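Local coordinates for protein MarR-family transcriptional regulator (Bordetella bronchiseptica, PDB 6PCO) that probably acts as a DNA-binding transcription factor of the MarR family, a regulator of biofilm formation whose DNA binding is controlled by 6-hydroxynicotinic acid, at residues K120-S128 with L138-L148. Sequence-based numbering, arbitrary orientation.
Sequences KARKLLAVS and LVTLTPDGRAL
Leu-124 lays its two methyls against Leu-148, CD1 lying 3.6 Å from Leu-148 CD2, where the turn leading from helix 109-121 into the beta wing of the winged helix-turn-helix fold meets the first turns of helix 143-164. Its CG stands beside the backbone N (chi1 -64°), which turns the branch back to helix 143-164 although the CB leaves in the other direction. CD1 also covers one face of the Arg-122 guanidinium, 3.9 Å above its plane, while Arg-122 NH2 forms a salt bridge with Asp-76. The wing itself is an antiparallel pair, with Ala-126 and Thr-140 exchanging two backbone hydrogen bonds and Ser-128 and Leu-138 two more. On one face Ala-126 CB sits 3.8 Å from Thr-140 CG2 and also borders the methyl of Thr-142; on the other, Val-139 packs on Ile-116 and Leu-90, joining the wing to helices 109-121 and 81-93. Helix 109-121 ends in a Schellman motif with Lys-123, at positive phi, as its C' residue. The carbonyl of Lys-123 accepts from the hydroxyl of Thr-142, the N-cap of helix 143-164, so that one hydroxyl ties the end of one helix to the start of the next. Thr-142 OG1 donates in the carbonyl plane, on a lone pair of Lys-123 O at 2.8 Å, and accepts from Gly-145 N at 3.1 Å.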
loop_
_atom_site.group_PDB
_atom_site.type_symbol
_atom_site.label_atom_id
_atom_site.label_comp_id
_atom_site.label_asym_id
_atom_site.label_seq_id
_atom_site.Cartn_x
_atom_site.Cartn_y
_atom_site.Cartn_z
ATOM N N LYS A 120 0.815 -11.932 18.747
ATOM C CA LYS A 120 0.548 -12.393 20.136
ATOM C C LYS A 120 -0.000 -13.836 20.116
ATOM O O LYS A 120 0.422 -14.683 20.889
ATOM C CB LYS A 120 -0.393 -11.444 20.890
ATOM N N ALA A 121 -0.914 -14.126 19.190
ATOM C CA ALA A 121 -1.580 -15.440 19.124
ATOM C C ALA A 121 -0.560 -16.553 18.823
ATOM O O ALA A 121 -0.545 -17.577 19.472
ATOM C CB ALA A 121 -2.705 -15.403 18.109
ATOM N N ARG A 122 0.327 -16.333 17.856
ATOM C CA ARG A 122 1.318 -17.332 17.495
ATOM C C ARG A 122 2.501 -17.308 18.478
ATOM O O ARG A 122 3.506 -17.956 18.220
ATOM C CB ARG A 122 1.788 -17.098 16.056
ATOM C CG ARG A 122 0.696 -17.219 15.001
ATOM C CD ARG A 122 1.190 -17.000 13.570
ATOM N NE ARG A 122 2.232 -17.959 13.223
ATOM C CZ ARG A 122 3.105 -17.831 12.236
ATOM N NH1 ARG A 122 2.949 -16.898 11.308
ATOM N NH2 ARG A 122 4.137 -18.648 12.183
ATOM N N LYS A 123 2.396 -16.555 19.584
ATOM C CA LYS A 123 3.443 -16.488 20.627
ATOM C C LYS A 123 4.786 -15.973 20.077
ATOM O O LYS A 123 5.826 -16.261 20.661
ATOM C CB LYS A 123 3.671 -17.873 21.233
ATOM C CG LYS A 123 2.504 -18.427 22.035
ATOM C CD LYS A 123 2.543 -18.060 23.506
ATOM C CE LYS A 123 1.781 -19.042 24.371
ATOM N NZ LYS A 123 0.337 -19.055 24.038
ATOM N N LEU A 124 4.763 -15.187 18.989
ATOM C CA LEU A 124 5.969 -14.654 18.355
ATOM C C LEU A 124 6.397 -13.321 18.994
ATOM O O LEU A 124 7.542 -12.881 18.812
ATOM C CB LEU A 124 5.705 -14.466 16.865
ATOM C CG LEU A 124 5.419 -15.743 16.075
ATOM C CD1 LEU A 124 5.000 -15.379 14.656
ATOM C CD2 LEU A 124 6.614 -16.694 16.056
ATOM N N LEU A 125 5.487 -12.665 19.724
ATOM C CA LEU A 125 5.855 -11.514 20.554
ATOM C C LEU A 125 5.099 -11.607 21.879
ATOM O O LEU A 125 4.026 -12.174 21.923
ATOM C CB LEU A 125 5.571 -10.192 19.824
ATOM C CG LEU A 125 4.132 -9.952 19.370
ATOM C CD1 LEU A 125 3.231 -9.548 20.527
ATOM C CD2 LEU A 125 4.087 -8.881 18.295
ATOM N N ALA A 126 5.714 -11.052 22.932
ATOM C CA ALA A 126 5.171 -10.979 24.286
ATOM C C ALA A 126 4.695 -9.555 24.590
ATOM O O ALA A 126 5.179 -8.583 24.003
ATOM C CB ALA A 126 6.214 -11.412 25.279
ATOM N N VAL A 127 3.746 -9.455 25.525
ATOM C CA VAL A 127 3.224 -8.185 26.004
ATOM C C VAL A 127 3.606 -8.025 27.478
ATOM O O VAL A 127 3.431 -8.939 28.259
ATOM C CB VAL A 127 1.702 -8.098 25.800
ATOM C CG1 VAL A 127 1.092 -6.952 26.592
ATOM C CG2 VAL A 127 1.358 -7.970 24.324
ATOM N N SER A 128 4.132 -6.849 27.823
ATOM C CA SER A 128 4.551 -6.512 29.171
ATOM C C SER A 128 4.053 -5.102 29.499
ATOM O O SER A 128 3.434 -4.447 28.661
ATOM C CB SER A 128 6.044 -6.608 29.311
ATOM O OG SER A 128 6.676 -5.453 28.779
ATOM N N LEU A 138 4.076 -2.625 26.502
ATOM C CA LEU A 138 5.244 -2.844 25.634
ATOM C C LEU A 138 5.158 -4.212 24.941
ATOM O O LEU A 138 4.679 -5.204 25.519
ATOM C CB LEU A 138 6.532 -2.743 26.459
ATOM C CG LEU A 138 6.952 -1.333 26.878
ATOM C CD1 LEU A 138 8.285 -1.361 27.616
ATOM C CD2 LEU A 138 7.051 -0.406 25.683
ATOM N N VAL A 139 5.623 -4.243 23.687
ATOM C CA VAL A 139 5.761 -5.476 22.928
ATOM C C VAL A 139 7.252 -5.734 22.758
ATOM O O VAL A 139 8.052 -4.806 22.657
ATOM C CB VAL A 139 5.036 -5.446 21.569
ATOM C CG1 VAL A 139 3.558 -5.158 21.729
ATOM C CG2 VAL A 139 5.643 -4.450 20.603
ATOM N N THR A 140 7.597 -7.019 22.765
ATOM C CA THR A 140 8.954 -7.472 22.777
ATOM C C THR A 140 8.987 -8.817 22.057
ATOM O O THR A 140 8.058 -9.596 22.204
ATOM C CB THR A 140 9.444 -7.532 24.225
ATOM O OG1 THR A 140 10.828 -7.866 24.199
ATOM C CG2 THR A 140 8.697 -8.549 25.050
ATOM N N LEU A 141 10.020 -9.068 21.248
ATOM C CA LEU A 141 10.139 -10.375 20.605
ATOM C C LEU A 141 10.253 -11.451 21.684
ATOM O O LEU A 141 10.938 -11.254 22.698
ATOM C CB LEU A 141 11.379 -10.435 19.718
ATOM C CG LEU A 141 11.256 -9.836 18.325
ATOM C CD1 LEU A 141 12.551 -10.076 17.544
ATOM C CD2 LEU A 141 10.063 -10.400 17.578
ATOM N N THR A 142 9.584 -12.582 21.428
ATOM C CA THR A 142 9.870 -13.872 22.095
ATOM C C THR A 142 11.049 -14.507 21.365
ATOM O O THR A 142 11.420 -14.048 20.274
ATOM C CB THR A 142 8.649 -14.798 22.098
ATOM O OG1 THR A 142 8.420 -15.241 20.758
ATOM C CG2 THR A 142 7.390 -14.126 22.608
ATOM N N PRO A 143 11.723 -15.526 21.954
ATOM C CA PRO A 143 12.829 -16.214 21.272
ATOM C C PRO A 143 12.405 -16.834 19.940
ATOM O O PRO A 143 13.160 -16.776 18.964
ATOM C CB PRO A 143 13.245 -17.275 22.287
ATOM C CG PRO A 143 12.913 -16.618 23.611
ATOM C CD PRO A 143 11.565 -15.983 23.344
ATOM N N ASP A 144 11.169 -17.344 19.915
ATOM C CA ASP A 144 10.552 -17.853 18.709
ATOM C C ASP A 144 10.436 -16.742 17.654
ATOM O O ASP A 144 10.724 -16.958 16.489
ATOM C CB ASP A 144 9.184 -18.461 19.027
ATOM C CG ASP A 144 9.270 -19.839 19.649
ATOM O OD1 ASP A 144 10.279 -20.523 19.417
ATOM O OD2 ASP A 144 8.342 -20.200 20.382
ATOM N N GLY A 145 9.971 -15.560 18.067
ATOM C CA GLY A 145 9.919 -14.393 17.182
ATOM C C GLY A 145 11.279 -14.060 16.570
ATOM O O GLY A 145 11.368 -13.778 15.373
ATOM N N ARG A 146 12.340 -14.100 17.386
ATOM C CA ARG A 146 13.686 -13.782 16.928
ATOM C C ARG A 146 14.156 -14.855 15.940
ATOM O O ARG A 146 14.735 -14.547 14.911
ATOM C CB ARG A 146 14.604 -13.648 18.139
ATOM C CG ARG A 146 15.986 -13.082 17.861
ATOM C CD ARG A 146 16.708 -12.810 19.181
ATOM N NE ARG A 146 16.150 -11.667 19.916
ATOM C CZ ARG A 146 15.314 -11.737 20.960
ATOM N NH1 ARG A 146 15.092 -12.895 21.570
ATOM N NH2 ARG A 146 14.701 -10.636 21.381
ATOM N N ALA A 147 13.854 -16.122 16.221
ATOM C CA ALA A 147 14.294 -17.200 15.317
ATOM C C ALA A 147 13.665 -17.002 13.926
ATOM O O ALA A 147 14.361 -16.989 12.911
ATOM C CB ALA A 147 13.958 -18.536 15.916
ATOM N N LEU A 148 12.349 -16.774 13.906
ATOM C CA LEU A 148 11.583 -16.643 12.687
ATOM C C LEU A 148 12.090 -15.457 11.846
ATOM O O LEU A 148 12.259 -15.594 10.643
ATOM C CB LEU A 148 10.103 -16.513 13.064
ATOM C CG LEU A 148 9.136 -16.269 11.903
ATOM C CD1 LEU A 148 9.114 -17.426 10.913
ATOM C CD2 LEU A 148 7.738 -15.992 12.429
#